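Local coordinates for erythromycin C-12 hydroxylase (Saccharopolyspora erythraea, PDB 2JJO), which catalyses the haem-dependent C-12 hydroxylation of erythromycin D to erythromycin C, a step of erythromycin biosynthesis, at residues D46-W51 and M174-D179; P73-E78 and Q292-K297; D383-H388 and H398-A403. The protein carries 1 engineered substitution. All blocks are in the same frame, centred on the assembly; numbering follows the deposited sequence.

Overall arrangement
Interactions 1 and 2 are neighbours, their centres about 12 Å apart: T178 packs against V76 and I77, and both reach erythromycin D. Interaction 1 is a surface contact between two loops, joined by a tyrosine stacked on an aspartate and by one water. Interaction 2 is partly buried and sets a short 3-10 turn on strand 290-295, with one threonine methyl (T294) inside and an arginine over T296 at the exposed border; its strand carries groups that meet substrate and haem. Interaction 3, its centre about 38 Å from that of interaction 2 and on the other side of the chain's centre, is away from the annotated sites and joins a loop to the three-stranded sheet through proline and leucine packing.

Interaction 1 (D46-W51 and M174-D179); sequences DRYGVW and MDDPTD. With EY5 (Erythromycin D), chain C.
D176 OD1, on the residue stacked against Y48, is gripped twice by T178. The hydroxyl T178 OG1 gives it a 2.7 Å bond on the syn side, and T178 N reaches D176 OD1 at 2.9 Å from the same face, closing an Asx turn. Thus held, the carboxylate lies 23° from the plane of the Y48 ring, and D176 CB makes a CH-pi contact 3.5 Å from the ring centroid, shifted toward the rim. R47 CD occupies the opposite face of the tyrosine. No direct hydrogen bond joins the segments; one water donates to both Y48 O and D176 OD2, the latter at 2.8 Å. Y48 stands in the type I turn of the hairpin between strands 43-45 and 51-53, at the edge of the five-stranded P450 sheet, whereas 174-179 leads into helix 180-206, which D179 N-caps. Y48 N and V50 N reach D46 OD1 from opposite faces of its carboxylate. V50 CG2, anti to the carbonyl carbon (CG1 takes the place anti to N, chi1 179°), meets P177 CG at 3.9 Å and also touches T178 CG2. P177 CB touches C29 of erythromycin D at 3.6 Å, and M174 SD lies equally near its C25.

Interaction 2 (P73-E78 and Q292-K297); sequences PTRVIE and QRTTTK. With EY5 (Erythromycin D), chain C.
T294 CG2 is the apolar centre of this contact, touching P73 CA at 3.7 Å and V76 CG1 at the same distance. The methyl swings anti to the carbonyl carbon (chi1 59° for OG1), which leaves the hydroxyl T294 OG1 bonded to D72 O. At the exposed border R75 runs extended through chi2 and bends at chi3 (-66°), laying CD 3.3 Å from T295 O. One face of its guanidinium then rests on T296, with CG2 3.6 Å above the plane and offset toward the rim; R75 NH1 makes a salt bridge to D309. T296 OG1 is tied to A67 O and T68 O, so the residue under the arginine is itself anchored. Two residues before T294 in the strand, Q292 OE1 takes two hydrogen bonds from erythromycin D, from N1 at 2.8 Å and from O8 at 3.3 Å. R293 points away from 73-78; its NH1 bonds Q292 O at 3.0 Å, while NH2 meets a haem propionate oxygen. A strand following the K helix, with one residue on the substrate and the next on a haem propionate, is consistent with substrate recognition site 5 of the cytochrome P450 fold.

Interaction 3 (D383-H388 and H398-A403); sequences DERLRH and HLPVLA
The H398 imidazole presents its edge to the backbone of R385, whose O lies near the ring plane, and H398 CB comes closer still, 3.3 Å from R385 O. The R385 guanidinium has D383 at its edge: NH1 gives an in-plane salt-bridge hydrogen bond of 3.1 Å to D383 OD1, which it meets from above the carboxylate plane. P400 CB approaches the same guanidinium obliquely, 3.9 Å from R385 NH1. R387 turns its end away from the strand; one face of its guanidinium lies over E384 O, and E384 OE1 sits at the edge, 2.9 Å from R387 NH2.

P400 supplies the main apolar surface, against D383, R385 and L386. Its CB and CG carry the D383 side chain, with D383 CG 3.5 Å from P400 CB; CG anti to the backbone N (chi1 -180°) brings the carboxylate there. P400 CD meets L386 CB at 3.8 Å, the two side chains crossing at about a right angle. L386 CG also reaches L399 CD1 at 4.4 Å, a looser apolar touch, and L399 continues inward to V254 of the long helix 228-259. D383 to L386 form a type I beta turn, closed by L386 N bonding D383 O. Strand 400-403 is the middle one of a small antiparallel sheet, between 132-134 and 377-379, and D134 of the former bonds both H398 ND1 and L399 N.

No hydrogen bond passes directly between the two segments. Both salt bridges stay within 383-388: the D383-R385 pair packs on P400, while R387 and E384 pair away from it. The contact with 398-403 therefore rests on van der Waals packing, with D383 and L386 against P400, L386 on L399, and R385 O beside H398.

Interaction 1 (D46-W51 and M174-D179)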
loop_
_atom_site.group_PDB
_atom_site.type_symbol
_atom_site.label_atom_id
_atom_site.label_comp_id
_atom_site.label_asym_id
_atom_site.label_seq_id
_atom_site.Cartn_x
_atom_site.Cartn_y
_atom_site.Cartn_z
ATOM N N ASP A 46 -5.302 22.898 6.490
ATOM C CA ASP A 46 -5.814 23.221 5.134
ATOM C C ASP A 46 -7.242 23.811 5.150
ATOM O O ASP A 46 -7.853 24.001 6.198
ATOM C CB ASP A 46 -5.686 22.027 4.165
ATOM C CG ASP A 46 -6.686 20.907 4.455
ATOM O OD1 ASP A 46 -7.671 21.128 5.206
ATOM O OD2 ASP A 46 -6.479 19.793 3.920
ATOM N N ARG A 47 -7.769 24.113 3.979
ATOM C CA ARG A 47 -9.061 24.804 3.894
ATOM C C ARG A 47 -10.237 23.973 4.358
ATOM O O ARG A 47 -11.300 24.531 4.574
ATOM C CB ARG A 47 -9.317 25.281 2.473
ATOM C CG ARG A 47 -8.934 24.260 1.444
ATOM C CD ARG A 47 -10.159 23.854 0.697
ATOM N NE ARG A 47 -9.930 23.852 -0.742
ATOM C CZ ARG A 47 -10.853 24.173 -1.643
ATOM N NH1 ARG A 47 -12.089 24.528 -1.261
ATOM N NH2 ARG A 47 -10.529 24.149 -2.932
ATOM N N TYR A 48 -10.036 22.659 4.517
ATOM C CA TYR A 48 -11.059 21.761 5.066
ATOM C C TYR A 48 -10.902 21.521 6.586
ATOM O O TYR A 48 -11.645 20.707 7.184
ATOM C CB TYR A 48 -10.995 20.419 4.344
ATOM C CG TYR A 48 -11.189 20.502 2.851
ATOM C CD1 TYR A 48 -10.199 20.028 1.987
ATOM C CD2 TYR A 48 -12.350 21.056 2.296
ATOM C CE1 TYR A 48 -10.360 20.078 0.603
ATOM C CE2 TYR A 48 -12.510 21.139 0.918
ATOM C CZ TYR A 48 -11.515 20.634 0.080
ATOM O OH TYR A 48 -11.662 20.685 -1.298
ATOM N N GLY A 49 -9.922 22.182 7.188
ATOM C CA GLY A 49 -9.583 22.008 8.623
ATOM C C GLY A 49 -8.808 20.726 8.888
ATOM O O GLY A 49 -8.786 20.250 10.013
ATOM N N VAL A 50 -8.212 20.160 7.836
ATOM C CA VAL A 50 -7.347 18.974 7.960
ATOM C C VAL A 50 -5.905 19.414 8.231
ATOM O O VAL A 50 -5.427 20.356 7.637
ATOM C CB VAL A 50 -7.456 17.997 6.728
ATOM C CG1 VAL A 50 -6.498 16.779 6.890
ATOM C CG2 VAL A 50 -8.884 17.491 6.565
ATOM N N TRP A 51 -5.237 18.724 9.154
ATOM C CA TRP A 51 -3.934 19.125 9.638
ATOM C C TRP A 51 -2.888 18.206 9.072
ATOM O O TRP A 51 -2.904 16.980 9.321
ATOM C CB TRP A 51 -3.881 19.070 11.161
ATOM C CG TRP A 51 -4.678 20.156 11.811
ATOM C CD1 TRP A 51 -6.024 20.172 12.025
ATOM C CD2 TRP A 51 -4.168 21.397 12.335
ATOM N NE1 TRP A 51 -6.388 21.348 12.656
ATOM C CE2 TRP A 51 -5.266 22.117 12.848
ATOM C CE3 TRP A 51 -2.891 21.975 12.393
ATOM C CZ2 TRP A 51 -5.127 23.396 13.415
ATOM C CZ3 TRP A 51 -2.750 23.275 12.979
ATOM C CH2 TRP A 51 -3.861 23.944 13.485
ATOM N N MET A 174 -13.348 12.786 -4.833
ATOM C CA MET A 174 -12.937 13.061 -3.477
ATOM C C MET A 174 -12.352 14.471 -3.463
ATOM O O MET A 174 -11.619 14.852 -4.348
ATOM C CB MET A 174 -11.872 12.040 -3.067
ATOM C CG MET A 174 -11.168 12.314 -1.726
ATOM S SD MET A 174 -9.992 11.045 -1.286
ATOM C CE MET A 174 -8.522 11.472 -2.178
ATOM N N ASP A 175 -12.719 15.260 -2.466
ATOM C CA ASP A 175 -12.027 16.508 -2.223
ATOM C C ASP A 175 -11.798 16.591 -0.716
ATOM O O ASP A 175 -10.748 16.188 -0.238
ATOM C CB ASP A 175 -12.789 17.711 -2.819
ATOM C CG ASP A 175 -14.291 17.570 -2.690
ATOM O OD1 ASP A 175 -14.945 17.248 -3.711
ATOM O OD2 ASP A 175 -14.805 17.754 -1.565
ATOM N N ASP A 176 -12.799 17.037 0.030
ATOM C CA ASP A 176 -12.704 17.085 1.478
ATOM C C ASP A 176 -12.859 15.649 2.062
ATOM O O ASP A 176 -13.899 14.988 1.886
ATOM C CB ASP A 176 -13.775 18.053 1.949
ATOM C CG ASP A 176 -13.876 18.183 3.463
ATOM O OD1 ASP A 176 -13.241 17.444 4.266
ATOM O OD2 ASP A 176 -14.652 19.072 3.830
ATOM N N PRO A 177 -11.811 15.145 2.744
ATOM C CA PRO A 177 -11.861 13.769 3.280
ATOM C C PRO A 177 -12.712 13.603 4.537
ATOM O O PRO A 177 -12.960 12.462 4.993
ATOM C CB PRO A 177 -10.380 13.461 3.556
ATOM C CG PRO A 177 -9.820 14.795 3.928
ATOM C CD PRO A 177 -10.514 15.799 3.044
ATOM N N THR A 178 -13.201 14.713 5.086
ATOM C CA THR A 178 -14.128 14.646 6.227
ATOM C C THR A 178 -15.612 14.733 5.781
ATOM O O THR A 178 -16.519 14.716 6.617
ATOM C CB THR A 178 -13.830 15.744 7.300
ATOM O OG1 THR A 178 -14.197 17.028 6.793
ATOM C CG2 THR A 178 -12.347 15.773 7.647
ATOM N N ASP A 179 -15.843 14.879 4.471
ATOM C CA ASP A 179 -17.195 15.013 3.981
ATOM C C ASP A 179 -17.963 13.681 4.234
ATOM O O ASP A 179 -17.539 12.635 3.764
ATOM C CB ASP A 179 -17.166 15.402 2.497
ATOM C CG ASP A 179 -18.564 15.752 1.920
ATOM O OD1 ASP A 179 -18.612 16.234 0.780
ATOM O OD2 ASP A 179 -19.604 15.514 2.576
HETATM O O1 EY5 C . -7.204 -0.898 2.214
HETATM C C1 EY5 C . -7.477 -0.403 3.320
HETATM O O2 EY5 C . -6.515 -0.410 4.372
HETATM C C13 EY5 C . -5.284 -1.109 4.171
HETATM C C36 EY5 C . -4.949 -1.862 5.454
HETATM C C37 EY5 C . -6.099 -2.709 5.917
HETATM C C12 EY5 C . -4.232 -0.069 3.820
HETATM C C35 EY5 C . -4.404 1.195 4.665
HETATM C C11 EY5 C . -4.259 0.266 2.319
HETATM O O12 EY5 C . -3.921 -0.864 1.484
HETATM C C10 EY5 C . -3.325 1.425 1.937
HETATM C C34 EY5 C . -1.849 1.041 2.200
HETATM C C2 EY5 C . -8.783 0.239 3.755
HETATM C C30 EY5 C . -9.857 -0.847 3.775
HETATM C C3 EY5 C . -9.151 1.479 2.939
HETATM O O3 EY5 C . -10.256 2.114 3.629
HETATM C C14 EY5 C . -11.315 2.641 2.862
HETATM O O4 EY5 C . -11.323 4.056 3.064
HETATM C C18 EY5 C . -11.639 4.515 4.375
HETATM C C21 EY5 C . -11.574 6.049 4.367
HETATM C C17 EY5 C . -13.037 4.035 4.702
HETATM O O6 EY5 C . -13.404 4.480 6.015
HETATM C C16 EY5 C . -13.219 2.507 4.580
HETATM C C19 EY5 C . -14.709 2.180 4.717
HETATM O O5 EY5 C . -12.575 1.854 5.677
HETATM C C15 EY5 C . -12.650 1.984 3.250
HETATM C C4 EY5 C . -7.955 2.449 2.739
HETATM C C31 EY5 C . -7.713 3.334 3.981
HETATM C C5 EY5 C . -8.096 3.235 1.425
HETATM C C6 EY5 C . -7.412 2.581 0.208
HETATM C C32 EY5 C . -7.923 3.211 -1.084
HETATM O O10 EY5 C . -7.785 1.185 0.130
HETATM C C7 EY5 C . -5.888 2.827 0.360
HETATM C C8 EY5 C . -4.929 1.779 -0.189
HETATM C C33 EY5 C . -4.773 1.938 -1.708
HETATM C C9 EY5 C . -3.578 1.835 0.486
HETATM O O11 EY5 C . -2.625 2.172 -0.177
HETATM O O7 EY5 C . -7.553 4.548 1.512
HETATM C C22 EY5 C . -8.534 5.582 1.592
HETATM O O9 EY5 C . -9.336 5.666 0.418
HETATM C C26 EY5 C . -10.338 6.683 0.516
HETATM C C27 EY5 C . -11.199 6.596 -0.718
HETATM C C25 EY5 C . -9.702 8.068 0.690
HETATM C C24 EY5 C . -8.710 8.056 1.872
HETATM N N1 EY5 C . -7.951 9.322 2.119
HETATM C C29 EY5 C . -8.884 10.393 2.499
HETATM C C28 EY5 C . -7.075 9.790 1.031
HETATM C C23 EY5 C . -7.743 6.885 1.727
HETATM O O8 EY5 C . -6.890 6.819 2.878
HETATM O O HOH W 1 -14.279 20.482 6.225
#

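Interaction 2 (P73-E78 and Q292-K297)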
loop_
_atom_site.group_PDB
_atom_site.type_symbol
_atom_site.label_atom_id
_atom_site.label_comp_id
_atom_site.label_asym_id
_atom_site.label_seq_id
_atom_site.Cartn_x
_atom_site.Cartn_y
_atom_site.Cartn_z
ATOM N N PRO A 73 -11.658 7.402 11.492
ATOM C CA PRO A 73 -11.981 8.732 10.917
ATOM C C PRO A 73 -13.357 9.205 11.323
ATOM O O PRO A 73 -13.665 10.389 11.189
ATOM C CB PRO A 73 -11.937 8.497 9.392
ATOM C CG PRO A 73 -12.202 7.007 9.237
ATOM C CD PRO A 73 -11.682 6.327 10.478
ATOM N N THR A 74 -14.170 8.293 11.839
ATOM C CA THR A 74 -15.594 8.550 11.897
ATOM C C THR A 74 -15.891 9.604 12.951
ATOM O O THR A 74 -16.832 10.350 12.815
ATOM C CB THR A 74 -16.463 7.261 12.020
ATOM O OG1 THR A 74 -15.961 6.457 13.076
ATOM C CG2 THR A 74 -16.482 6.423 10.669
ATOM N N ARG A 75 -15.014 9.710 13.944
ATOM C CA ARG A 75 -15.045 10.783 14.945
ATOM C C ARG A 75 -15.275 12.188 14.364
ATOM O O ARG A 75 -15.924 13.015 14.998
ATOM C CB ARG A 75 -13.711 10.760 15.737
ATOM C CG ARG A 75 -13.473 11.942 16.679
ATOM C CD ARG A 75 -12.176 11.827 17.473
ATOM N NE ARG A 75 -12.215 10.706 18.410
ATOM C CZ ARG A 75 -12.505 10.808 19.707
ATOM N NH1 ARG A 75 -12.812 11.986 20.270
ATOM N NH2 ARG A 75 -12.501 9.711 20.452
ATOM N N VAL A 76 -14.733 12.460 13.168
ATOM C CA VAL A 76 -14.795 13.793 12.581
ATOM C C VAL A 76 -15.665 13.843 11.334
ATOM O O VAL A 76 -15.675 14.851 10.622
ATOM C CB VAL A 76 -13.382 14.317 12.191
ATOM C CG1 VAL A 76 -12.424 14.104 13.328
ATOM C CG2 VAL A 76 -12.891 13.624 10.909
ATOM N N ILE A 77 -16.374 12.749 11.049
ATOM C CA ILE A 77 -17.275 12.714 9.916
ATOM C C ILE A 77 -18.705 12.818 10.457
ATOM O O ILE A 77 -19.242 11.872 11.048
ATOM C CB ILE A 77 -17.065 11.451 9.014
ATOM C CG1 ILE A 77 -15.612 11.390 8.471
ATOM C CG2 ILE A 77 -18.092 11.430 7.886
ATOM C CD1 ILE A 77 -15.174 10.066 7.790
ATOM N N GLU A 78 -19.314 13.980 10.239
ATOM C CA GLU A 78 -20.655 14.288 10.760
ATOM C C GLU A 78 -21.657 13.187 10.488
ATOM O O GLU A 78 -21.954 12.864 9.327
ATOM C CB GLU A 78 -21.186 15.615 10.201
ATOM C CG GLU A 78 -22.683 15.913 10.532
ATOM C CD GLU A 78 -22.951 16.270 12.009
ATOM O OE1 GLU A 78 -22.013 16.764 12.700
ATOM O OE2 GLU A 78 -24.119 16.070 12.476
ATOM N N GLN A 292 -4.318 9.001 7.349
ATOM C CA GLN A 292 -5.070 9.916 8.197
ATOM C C GLN A 292 -5.220 9.377 9.589
ATOM O O GLN A 292 -5.212 8.165 9.772
ATOM C CB GLN A 292 -6.411 10.308 7.581
ATOM C CG GLN A 292 -6.298 11.189 6.353
ATOM C CD GLN A 292 -6.106 10.343 5.096
ATOM O OE1 GLN A 292 -6.962 9.513 4.765
ATOM N NE2 GLN A 292 -4.972 10.533 4.400
ATOM N N ARG A 293 -5.281 10.287 10.558
ATOM C CA ARG A 293 -5.619 10.016 11.949
ATOM C C ARG A 293 -6.693 11.048 12.388
ATOM O O ARG A 293 -7.027 11.991 11.631
ATOM C CB ARG A 293 -4.367 10.122 12.869
ATOM C CG ARG A 293 -3.236 9.072 12.597
ATOM C CD ARG A 293 -3.769 7.639 12.683
ATOM N NE ARG A 293 -2.761 6.577 12.633
ATOM C CZ ARG A 293 -2.539 5.812 11.557
ATOM N NH1 ARG A 293 -3.238 5.988 10.411
ATOM N NH2 ARG A 293 -1.639 4.846 11.647
ATOM N N THR A 294 -7.212 10.891 13.602
ATOM C CA THR A 294 -8.111 11.901 14.182
ATOM C C THR A 294 -7.743 12.186 15.636
ATOM O O THR A 294 -7.427 11.265 16.400
ATOM C CB THR A 294 -9.590 11.505 14.087
ATOM O OG1 THR A 294 -9.796 10.261 14.763
ATOM C CG2 THR A 294 -10.041 11.395 12.597
ATOM N N THR A 295 -7.721 13.463 16.011
ATOM C CA THR A 295 -7.307 13.791 17.365
ATOM C C THR A 295 -8.454 13.472 18.326
ATOM O O THR A 295 -9.619 13.785 18.045
ATOM C CB THR A 295 -6.839 15.247 17.526
ATOM O OG1 THR A 295 -7.894 16.124 17.137
ATOM C CG2 THR A 295 -5.586 15.535 16.638
ATOM N N THR A 296 -8.119 12.864 19.461
ATOM C CA THR A 296 -9.113 12.530 20.464
ATOM C C THR A 296 -9.214 13.589 21.575
ATOM O O THR A 296 -10.118 13.524 22.424
ATOM C CB THR A 296 -8.770 11.186 21.147
ATOM O OG1 THR A 296 -7.472 11.305 21.731
ATOM C CG2 THR A 296 -8.758 10.022 20.119
ATOM N N LYS A 297 -8.298 14.558 21.556
ATOM C CA LYS A 297 -8.174 15.595 22.570
ATOM C C LYS A 297 -7.302 16.703 22.020
ATOM O O LYS A 297 -6.579 16.501 21.024
ATOM C CB LYS A 297 -7.535 15.043 23.853
ATOM C CG LYS A 297 -6.111 14.479 23.669
ATOM C CD LYS A 297 -5.560 13.948 25.005
ATOM C CE LYS A 297 -4.022 13.979 25.018
ATOM N NZ LYS A 297 -3.394 13.645 26.364
HETATM O O1 EY5 C . -7.204 -0.898 2.214
HETATM C C1 EY5 C . -7.477 -0.403 3.320
HETATM O O2 EY5 C . -6.515 -0.410 4.372
HETATM C C13 EY5 C . -5.284 -1.109 4.171
HETATM C C36 EY5 C . -4.949 -1.862 5.454
HETATM C C37 EY5 C . -6.099 -2.709 5.917
HETATM C C12 EY5 C . -4.232 -0.069 3.820
HETATM C C35 EY5 C . -4.404 1.195 4.665
HETATM C C11 EY5 C . -4.259 0.266 2.319
HETATM O O12 EY5 C . -3.921 -0.864 1.484
HETATM C C10 EY5 C . -3.325 1.425 1.937
HETATM C C34 EY5 C . -1.849 1.041 2.200
HETATM C C2 EY5 C . -8.783 0.239 3.755
HETATM C C30 EY5 C . -9.857 -0.847 3.775
HETATM C C3 EY5 C . -9.151 1.479 2.939
HETATM O O3 EY5 C . -10.256 2.114 3.629
HETATM C C14 EY5 C . -11.315 2.641 2.862
HETATM O O4 EY5 C . -11.323 4.056 3.064
HETATM C C18 EY5 C . -11.639 4.515 4.375
HETATM C C21 EY5 C . -11.574 6.049 4.367
HETATM C C17 EY5 C . -13.037 4.035 4.702
HETATM O O6 EY5 C . -13.404 4.480 6.015
HETATM C C16 EY5 C . -13.219 2.507 4.580
HETATM C C19 EY5 C . -14.709 2.180 4.717
HETATM O O5 EY5 C . -12.575 1.854 5.677
HETATM C C15 EY5 C . -12.650 1.984 3.250
HETATM C C4 EY5 C . -7.955 2.449 2.739
HETATM C C31 EY5 C . -7.713 3.334 3.981
HETATM C C5 EY5 C . -8.096 3.235 1.425
HETATM C C6 EY5 C . -7.412 2.581 0.208
HETATM C C32 EY5 C . -7.923 3.211 -1.084
HETATM O O10 EY5 C . -7.785 1.185 0.130
HETATM C C7 EY5 C . -5.888 2.827 0.360
HETATM C C8 EY5 C . -4.929 1.779 -0.189
HETATM C C33 EY5 C . -4.773 1.938 -1.708
HETATM C C9 EY5 C . -3.578 1.835 0.486
HETATM O O11 EY5 C . -2.625 2.172 -0.177
HETATM O O7 EY5 C . -7.553 4.548 1.512
HETATM C C22 EY5 C . -8.534 5.582 1.592
HETATM O O9 EY5 C . -9.336 5.666 0.418
HETATM C C26 EY5 C . -10.338 6.683 0.516
HETATM C C27 EY5 C . -11.199 6.596 -0.718
HETATM C C25 EY5 C . -9.702 8.068 0.690
HETATM C C24 EY5 C . -8.710 8.056 1.872
HETATM N N1 EY5 C . -7.951 9.322 2.119
HETATM C C29 EY5 C . -8.884 10.393 2.499
HETATM C C28 EY5 C . -7.075 9.790 1.031
HETATM C C23 EY5 C . -7.743 6.885 1.727
HETATM O O8 EY5 C . -6.890 6.819 2.878
#

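Interaction 3 (D383-H388 and H398-A403)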
loop_
_atom_site.group_PDB
_atom_site.type_symbol
_atom_site.label_atom_id
_atom_site.label_comp_id
_atom_site.label_asym_id
_atom_site.label_seq_id
_atom_site.Cartn_x
_atom_site.Cartn_y
_atom_site.Cartn_z
ATOM N N ASP A 383 5.149 6.435 -24.391
ATOM C CA ASP A 383 3.994 5.587 -24.720
ATOM C C ASP A 383 2.804 6.161 -23.962
ATOM O O ASP A 383 2.894 6.422 -22.751
ATOM C CB ASP A 383 4.269 4.131 -24.293
ATOM C CG ASP A 383 3.107 3.189 -24.613
ATOM O OD1 ASP A 383 3.348 2.180 -25.309
ATOM O OD2 ASP A 383 1.957 3.451 -24.156
ATOM N N GLU A 384 1.673 6.368 -24.643
ATOM C CA GLU A 384 0.610 7.213 -24.040
ATOM C C GLU A 384 -0.127 6.506 -22.920
ATOM O O GLU A 384 -0.976 7.103 -22.252
ATOM C CB GLU A 384 -0.403 7.744 -25.078
ATOM C CG GLU A 384 0.131 8.614 -26.227
ATOM C CD GLU A 384 0.791 9.930 -25.778
ATOM O OE1 GLU A 384 0.732 10.264 -24.566
ATOM O OE2 GLU A 384 1.389 10.629 -26.644
ATOM N N ARG A 385 0.168 5.230 -22.709
ATOM C CA ARG A 385 -0.492 4.504 -21.624
ATOM C C ARG A 385 0.168 4.807 -20.296
ATOM O O ARG A 385 -0.374 4.468 -19.256
ATOM C CB ARG A 385 -0.508 3.000 -21.848
ATOM C CG ARG A 385 -1.209 2.518 -23.098
ATOM C CD ARG A 385 -0.192 1.658 -23.832
ATOM N NE ARG A 385 -0.306 0.264 -23.514
ATOM C CZ ARG A 385 0.649 -0.644 -23.701
ATOM N NH1 ARG A 385 1.854 -0.331 -24.198
ATOM N NH2 ARG A 385 0.372 -1.890 -23.377
ATOM N N LEU A 386 1.348 5.438 -20.317
ATOM C CA LEU A 386 1.965 5.793 -19.077
ATOM C C LEU A 386 1.264 7.038 -18.533
ATOM O O LEU A 386 1.491 8.176 -18.990
ATOM C CB LEU A 386 3.458 6.033 -19.271
ATOM C CG LEU A 386 4.404 5.960 -18.077
ATOM C CD1 LEU A 386 5.826 6.207 -18.608
ATOM C CD2 LEU A 386 4.068 7.009 -17.024
ATOM N N ARG A 387 0.423 6.806 -17.541
ATOM C CA ARG A 387 -0.389 7.835 -16.911
ATOM C C ARG A 387 -0.273 7.521 -15.435
ATOM O O ARG A 387 -0.416 6.346 -15.028
ATOM C CB ARG A 387 -1.848 7.760 -17.385
ATOM C CG ARG A 387 -2.048 8.168 -18.894
ATOM C CD ARG A 387 -1.884 9.697 -19.157
ATOM N NE ARG A 387 -2.137 10.121 -20.554
ATOM C CZ ARG A 387 -1.192 10.245 -21.498
ATOM N NH1 ARG A 387 0.092 9.951 -21.210
ATOM N NH2 ARG A 387 -1.522 10.651 -22.741
ATOM N N HIS A 388 0.057 8.551 -14.661
ATOM C CA HIS A 388 0.122 8.476 -13.210
ATOM C C HIS A 388 -1.286 8.492 -12.562
ATOM O O HIS A 388 -2.223 9.153 -13.070
ATOM C CB HIS A 388 0.915 9.681 -12.711
ATOM C CG HIS A 388 2.393 9.572 -12.941
ATOM N ND1 HIS A 388 3.302 9.578 -11.908
ATOM C CD2 HIS A 388 3.117 9.467 -14.082
ATOM C CE1 HIS A 388 4.524 9.456 -12.399
ATOM N NE2 HIS A 388 4.442 9.390 -13.717
ATOM N N HIS A 398 -0.289 2.258 -15.751
ATOM C CA HIS A 398 0.392 1.370 -16.663
ATOM C C HIS A 398 1.835 1.781 -16.745
ATOM O O HIS A 398 2.178 2.943 -16.492
ATOM C CB HIS A 398 -0.277 1.366 -18.044
ATOM C CG HIS A 398 -1.729 1.001 -17.974
ATOM N ND1 HIS A 398 -2.162 -0.299 -17.804
ATOM C CD2 HIS A 398 -2.838 1.776 -17.921
ATOM C CE1 HIS A 398 -3.476 -0.311 -17.688
ATOM N NE2 HIS A 398 -3.912 0.933 -17.768
ATOM N N LEU A 399 2.690 0.820 -17.060
ATOM C CA LEU A 399 4.116 1.097 -17.249
ATOM C C LEU A 399 4.550 0.318 -18.479
ATOM O O LEU A 399 4.957 -0.835 -18.380
ATOM C CB LEU A 399 4.954 0.685 -16.031
ATOM C CG LEU A 399 6.389 1.228 -16.080
ATOM C CD1 LEU A 399 6.392 2.762 -15.720
ATOM C CD2 LEU A 399 7.284 0.429 -15.101
ATOM N N PRO A 400 4.412 0.949 -19.658
ATOM C CA PRO A 400 4.870 0.315 -20.904
ATOM C C PRO A 400 6.376 0.117 -20.849
ATOM O O PRO A 400 7.094 1.047 -20.533
ATOM C CB PRO A 400 4.521 1.345 -21.977
ATOM C CG PRO A 400 3.450 2.202 -21.348
ATOM C CD PRO A 400 3.830 2.278 -19.881
ATOM N N VAL A 401 6.855 -1.087 -21.127
ATOM C CA VAL A 401 8.295 -1.328 -21.026
ATOM C C VAL A 401 8.795 -1.987 -22.286
ATOM O O VAL A 401 8.021 -2.569 -23.068
ATOM C CB VAL A 401 8.671 -2.215 -19.797
ATOM C CG1 VAL A 401 8.525 -1.399 -18.492
ATOM C CG2 VAL A 401 7.818 -3.499 -19.769
ATOM N N LEU A 402 10.105 -1.968 -22.440
ATOM C CA LEU A 402 10.736 -2.640 -23.563
ATOM C C LEU A 402 11.814 -3.560 -23.044
ATOM O O LEU A 402 12.622 -3.149 -22.225
ATOM C CB LEU A 402 11.383 -1.594 -24.505
ATOM C CG LEU A 402 10.496 -0.457 -25.018
ATOM C CD1 LEU A 402 11.407 0.672 -25.498
ATOM C CD2 LEU A 402 9.523 -0.954 -26.141
ATOM N N ALA A 403 11.837 -4.791 -23.537
ATOM C CA ALA A 403 12.800 -5.775 -23.051
ATOM C C ALA A 403 14.229 -5.370 -23.422
ATOM O O ALA A 403 14.552 -5.048 -24.604
ATOM C CB ALA A 403 12.463 -7.143 -23.568
#